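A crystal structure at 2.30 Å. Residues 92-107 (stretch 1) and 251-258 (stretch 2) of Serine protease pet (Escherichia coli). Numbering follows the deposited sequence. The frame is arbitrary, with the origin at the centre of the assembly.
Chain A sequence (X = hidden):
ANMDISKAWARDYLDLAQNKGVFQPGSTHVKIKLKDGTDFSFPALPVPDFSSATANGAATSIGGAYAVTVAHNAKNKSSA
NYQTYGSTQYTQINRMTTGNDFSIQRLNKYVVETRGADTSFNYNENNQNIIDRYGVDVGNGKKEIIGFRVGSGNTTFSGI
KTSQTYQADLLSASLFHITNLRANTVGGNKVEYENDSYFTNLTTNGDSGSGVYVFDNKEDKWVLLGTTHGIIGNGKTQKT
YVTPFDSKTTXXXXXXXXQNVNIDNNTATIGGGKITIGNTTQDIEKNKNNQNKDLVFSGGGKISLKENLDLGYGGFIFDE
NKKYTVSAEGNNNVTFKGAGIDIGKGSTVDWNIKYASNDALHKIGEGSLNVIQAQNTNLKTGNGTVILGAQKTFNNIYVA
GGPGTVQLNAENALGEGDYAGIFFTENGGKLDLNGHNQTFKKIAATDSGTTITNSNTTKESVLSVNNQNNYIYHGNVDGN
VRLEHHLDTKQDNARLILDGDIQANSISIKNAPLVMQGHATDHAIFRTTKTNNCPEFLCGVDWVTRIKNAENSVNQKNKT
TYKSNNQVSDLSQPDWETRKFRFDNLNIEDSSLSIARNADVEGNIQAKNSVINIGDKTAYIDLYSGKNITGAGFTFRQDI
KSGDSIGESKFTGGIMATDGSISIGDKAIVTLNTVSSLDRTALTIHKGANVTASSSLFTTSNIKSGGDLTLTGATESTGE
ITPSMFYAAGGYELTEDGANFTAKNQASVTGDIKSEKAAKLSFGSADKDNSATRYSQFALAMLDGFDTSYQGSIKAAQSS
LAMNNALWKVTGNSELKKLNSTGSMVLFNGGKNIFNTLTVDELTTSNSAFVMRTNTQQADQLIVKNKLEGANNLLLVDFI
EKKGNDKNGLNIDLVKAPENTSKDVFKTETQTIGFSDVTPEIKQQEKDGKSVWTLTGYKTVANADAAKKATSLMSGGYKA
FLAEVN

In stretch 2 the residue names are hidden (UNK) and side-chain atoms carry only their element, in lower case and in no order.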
# COMPACT_ATOMS: atom_id res chain seq x y z
N GLN A 92 1.44 -17.18 -35.98
CA GLN A 92 0.52 -18.24 -36.39
C GLN A 92 1.24 -19.16 -37.40
O GLN A 92 1.73 -18.69 -38.41
CB GLN A 92 -0.75 -17.66 -37.03
CG GLN A 92 -1.65 -18.69 -37.71
CD GLN A 92 -2.65 -18.06 -38.70
OE1 GLN A 92 -3.41 -17.16 -38.35
NE2 GLN A 92 -2.66 -18.55 -39.95
N ILE A 93 1.30 -20.45 -37.12
CA ILE A 93 1.94 -21.34 -38.09
C ILE A 93 0.97 -22.39 -38.60
O ILE A 93 1.30 -23.17 -39.47
CB ILE A 93 3.21 -22.04 -37.49
CG1 ILE A 93 2.89 -22.78 -36.19
CG2 ILE A 93 4.31 -21.02 -37.30
CD1 ILE A 93 2.68 -24.27 -36.38
N ASN A 94 -0.25 -22.38 -38.07
CA ASN A 94 -1.32 -23.21 -38.62
C ASN A 94 -2.67 -22.70 -38.13
O ASN A 94 -2.75 -21.90 -37.17
CB ASN A 94 -1.15 -24.67 -38.23
CG ASN A 94 -1.74 -25.64 -39.27
OD1 ASN A 94 -2.70 -25.32 -39.97
ND2 ASN A 94 -1.18 -26.84 -39.35
N ARG A 95 -3.73 -23.15 -38.80
CA ARG A 95 -5.08 -22.76 -38.41
C ARG A 95 -6.14 -23.60 -39.09
O ARG A 95 -5.88 -24.29 -40.09
CB ARG A 95 -5.34 -21.28 -38.70
CG ARG A 95 -5.21 -20.89 -40.16
CD ARG A 95 -5.89 -19.55 -40.44
NE ARG A 95 -5.86 -19.26 -41.87
CZ ARG A 95 -6.56 -18.31 -42.48
NH1 ARG A 95 -7.39 -17.52 -41.80
NH2 ARG A 95 -6.43 -18.16 -43.79
N MET A 96 -7.33 -23.57 -38.51
CA MET A 96 -8.52 -24.12 -39.12
C MET A 96 -9.62 -23.05 -39.09
O MET A 96 -9.67 -22.17 -38.23
CB MET A 96 -8.98 -25.40 -38.41
CG MET A 96 -8.40 -26.69 -39.00
SD MET A 96 -8.93 -28.19 -38.13
CE MET A 96 -10.67 -28.13 -38.45
N THR A 97 -10.51 -23.17 -40.06
CA THR A 97 -11.32 -22.07 -40.49
C THR A 97 -12.66 -22.63 -40.89
O THR A 97 -12.74 -23.74 -41.41
CB THR A 97 -10.63 -21.32 -41.64
OG1 THR A 97 -10.04 -20.11 -41.12
CG2 THR A 97 -11.56 -21.03 -42.78
N THR A 98 -13.72 -21.88 -40.59
CA THR A 98 -15.07 -22.41 -40.68
C THR A 98 -15.91 -21.44 -41.51
O THR A 98 -15.61 -20.25 -41.54
CB THR A 98 -15.64 -22.60 -39.26
OG1 THR A 98 -16.15 -23.92 -39.10
CG2 THR A 98 -16.71 -21.57 -38.93
N GLY A 99 -16.93 -21.95 -42.20
CA GLY A 99 -17.79 -21.12 -43.04
C GLY A 99 -18.41 -19.94 -42.29
O GLY A 99 -18.72 -18.90 -42.87
N ASN A 100 -18.58 -20.11 -40.98
CA ASN A 100 -19.08 -19.06 -40.13
C ASN A 100 -17.97 -18.07 -39.68
O ASN A 100 -18.21 -17.24 -38.79
CB ASN A 100 -19.76 -19.67 -38.90
CG ASN A 100 -20.85 -18.77 -38.31
OD1 ASN A 100 -21.60 -18.10 -39.04
ND2 ASN A 100 -20.95 -18.77 -36.98
N ASP A 101 -16.78 -18.19 -40.30
CA ASP A 101 -15.68 -17.21 -40.19
C ASP A 101 -14.87 -17.44 -38.92
O ASP A 101 -14.10 -16.58 -38.47
CB ASP A 101 -16.22 -15.76 -40.25
CG ASP A 101 -15.13 -14.70 -40.29
OD1 ASP A 101 -14.04 -14.95 -40.85
OD2 ASP A 101 -15.36 -13.58 -39.78
N PHE A 102 -15.02 -18.63 -38.35
CA PHE A 102 -14.29 -18.96 -37.14
C PHE A 102 -12.85 -19.34 -37.49
O PHE A 102 -12.60 -19.96 -38.53
CB PHE A 102 -14.98 -20.09 -36.38
CG PHE A 102 -14.22 -20.55 -35.18
CD1 PHE A 102 -14.23 -19.80 -34.00
CD2 PHE A 102 -13.47 -21.72 -35.23
CE1 PHE A 102 -13.52 -20.22 -32.89
CE2 PHE A 102 -12.75 -22.16 -34.13
CZ PHE A 102 -12.76 -21.40 -32.95
N SER A 103 -11.92 -18.96 -36.62
CA SER A 103 -10.52 -19.33 -36.80
C SER A 103 -9.85 -19.73 -35.50
O SER A 103 -9.77 -18.94 -34.57
CB SER A 103 -9.74 -18.19 -37.45
OG SER A 103 -8.38 -18.57 -37.64
N ILE A 104 -9.37 -20.97 -35.44
CA ILE A 104 -8.52 -21.45 -34.35
C ILE A 104 -7.09 -21.56 -34.87
O ILE A 104 -6.81 -22.18 -35.91
CB ILE A 104 -8.99 -22.80 -33.77
CG1 ILE A 104 -7.99 -23.33 -32.74
CG2 ILE A 104 -9.16 -23.81 -34.85
CD1 ILE A 104 -7.85 -22.47 -31.50
N GLN A 105 -6.20 -20.92 -34.13
CA GLN A 105 -4.83 -20.70 -34.54
C GLN A 105 -3.85 -21.49 -33.68
O GLN A 105 -4.04 -21.62 -32.46
CB GLN A 105 -4.47 -19.21 -34.47
CG GLN A 105 -5.19 -18.28 -35.43
CD GLN A 105 -4.81 -16.83 -35.18
OE1 GLN A 105 -5.03 -16.30 -34.09
NE2 GLN A 105 -4.21 -16.19 -36.18
N ARG A 106 -2.80 -22.01 -34.33
CA ARG A 106 -1.66 -22.57 -33.63
C ARG A 106 -0.50 -21.60 -33.76
O ARG A 106 -0.05 -21.30 -34.87
CB ARG A 106 -1.28 -23.95 -34.20
CG ARG A 106 0.08 -24.49 -33.71
CD ARG A 106 -0.03 -25.28 -32.38
NE ARG A 106 1.30 -25.61 -31.86
CZ ARG A 106 1.56 -26.51 -30.92
NH1 ARG A 106 0.59 -27.22 -30.36
NH2 ARG A 106 2.83 -26.71 -30.53
N LEU A 107 0.00 -21.12 -32.63
CA LEU A 107 1.13 -20.21 -32.64
C LEU A 107 2.44 -21.00 -32.61
O LEU A 107 2.48 -22.13 -32.12
CB LEU A 107 1.03 -19.25 -31.46
CG LEU A 107 -0.17 -18.28 -31.45
CD1 LEU A 107 -0.27 -17.55 -30.11
CD2 LEU A 107 -0.09 -17.27 -32.60
N UNK A 251 -10.98 -28.19 -31.43
CA UNK A 251 -10.42 -29.44 -30.93
C UNK A 251 -9.81 -30.23 -32.06
O UNK A 251 -8.83 -30.96 -31.86
c UNK A 251 -11.77 -29.70 -28.82
o UNK A 251 -10.96 -28.94 -28.27
c UNK A 251 -11.49 -30.25 -30.21
n UNK A 251 -12.91 -30.07 -28.24
N UNK A 252 -10.33 -30.04 -33.25
CA UNK A 252 -9.75 -30.71 -34.40
C UNK A 252 -8.39 -30.11 -34.72
O UNK A 252 -7.45 -30.83 -35.03
c UNK A 252 -12.96 -31.56 -36.37
c UNK A 252 -10.70 -30.66 -35.60
c UNK A 252 -11.68 -31.83 -35.59
o UNK A 252 -13.90 -32.40 -36.28
o UNK A 252 -13.05 -30.52 -37.05
N UNK A 253 -8.26 -28.80 -34.61
CA UNK A 253 -6.95 -28.22 -34.85
C UNK A 253 -5.98 -28.73 -33.79
O UNK A 253 -4.87 -29.09 -34.12
c UNK A 253 -5.24 -24.85 -34.55
c UNK A 253 -5.54 -26.23 -35.12
c UNK A 253 -6.98 -26.70 -34.85
c UNK A 253 -5.17 -26.34 -36.60
N UNK A 254 -6.41 -28.79 -32.53
CA UNK A 254 -5.52 -29.22 -31.44
C UNK A 254 -5.10 -30.69 -31.61
O UNK A 254 -4.05 -31.11 -31.12
c UNK A 254 -6.19 -29.04 -30.07
n UNK A 254 -7.48 -26.17 -26.17
c UNK A 254 -7.11 -27.56 -28.24
c UNK A 254 -6.37 -27.59 -29.59
c UNK A 254 -7.20 -26.16 -27.64
N UNK A 255 -5.91 -31.48 -32.32
CA UNK A 255 -5.59 -32.89 -32.49
C UNK A 255 -4.40 -33.06 -33.43
O UNK A 255 -3.67 -34.03 -33.34
c UNK A 255 -6.78 -35.33 -31.13
n UNK A 255 -7.01 -35.37 -29.82
c UNK A 255 -7.60 -34.33 -31.93
c UNK A 255 -6.79 -33.67 -33.02
o UNK A 255 -5.96 -36.06 -31.69
N UNK A 256 -4.21 -32.08 -34.30
CA UNK A 256 -3.10 -32.13 -35.24
C UNK A 256 -1.72 -32.05 -34.55
O UNK A 256 -0.68 -32.26 -35.19
c UNK A 256 -4.56 -32.38 -37.89
c UNK A 256 -3.23 -30.99 -36.25
c UNK A 256 -4.35 -29.90 -38.15
c UNK A 256 -4.45 -31.03 -37.17
N UNK A 257 -1.69 -31.75 -33.26
CA UNK A 257 -0.40 -31.54 -32.61
C UNK A 257 -0.17 -32.47 -31.44
O UNK A 257 0.70 -32.23 -30.61
c UNK A 257 1.14 -28.86 -33.89
c UNK A 257 -1.12 -27.76 -35.09
c UNK A 257 -0.26 -30.06 -32.18
c UNK A 257 1.29 -28.03 -34.99
c UNK A 257 -0.12 -29.12 -33.35
c UNK A 257 -1.25 -28.59 -33.97
c UNK A 257 0.15 -27.47 -35.59
N UNK A 258 -0.93 -33.56 -31.38
CA UNK A 258 -0.70 -34.48 -30.27
C UNK A 258 -0.03 -35.79 -30.71
O UNK A 258 -0.57 -36.53 -31.52
c UNK A 258 -1.99 -34.81 -29.53
c UNK A 258 -4.06 -33.59 -28.48
c UNK A 258 -2.59 -33.50 -28.95
c UNK A 258 -1.70 -35.81 -28.42

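Position 251 opens the visible part of the helix. Its side chain has two carbons, the second bearing one oxygen and one nitrogen, and it points away from the hairpin strands without touching them: Asn-251, a polar residue on an exposed face.

At position 252 three carbons end in two oxygens, which is a carboxylate. CA-to-CB runs sideways, and one oxygen lies 3.7 Å from CE of Met-96. This is Glu-252.

Position 253 carries four carbons forked at the second, pointing toward the hairpin; its CB lies 3.6 Å from CG2 of Ile-104. The fork after a single CB makes it Leu-253. Its CD2 packs 3.4 Å from O of Ile-104, while CD1 sits 3.8 Å from C of Arg-95 and 4.0 Å from CG of Met-96. One leucine thus reaches both strands, and it loses more surface to the other stretch than any other residue here.

Position 254 has four carbons in a row and a terminal nitrogen, set sideways and making no close contact with stretch 1. An unbranched chain ending in an amine is Lys-254.

Position 255 has three carbons, the third with one oxygen and one nitrogen, out of reach of the strands and exposed: Gln-255. It begins a type I turn that runs to position 258.

Position 256 repeats the four carbons forked at the second. Though it points toward the hairpin, it makes no close contact and remains exposed; it is Leu-256.

At position 257 one carbon leads into a six-carbon ring with no further atom attached. Arg-106 covers one face: its guanidinium lies flat on the ring, planes at 13° and centres 4.3 Å apart, and CD of Arg-106 stands 3.7 Å from the ring centroid, almost on the normal. The CB is 3.5 Å from NH1 of Arg-106. This is Phe-257. CZ of Phe-257 also approaches CD1 of Ile-93 at 4.2 Å and ND2 of Asn-94 at 4.0 Å, both obliquely.

Position 258 has four carbons forked at the first, one arm two carbons long, pointing away: Ile-258.

No hydrogen bond crosses the contact; the two strands pair with each other through backbone hydrogen bonds, as in Arg-106 N to Asn-94 O at 2.8 Å. What remains is apolar packing and one stacked arginine. Leu-253 and Phe-257, four residues apart, face the hairpin together: the leucine packs on Met-96 and Ile-104, and the ring carries an arginine whose NH1 and NH2 are hydrogen-bonded elsewhere in the structure.

Stretch 2 (251-258) NELKQLFI
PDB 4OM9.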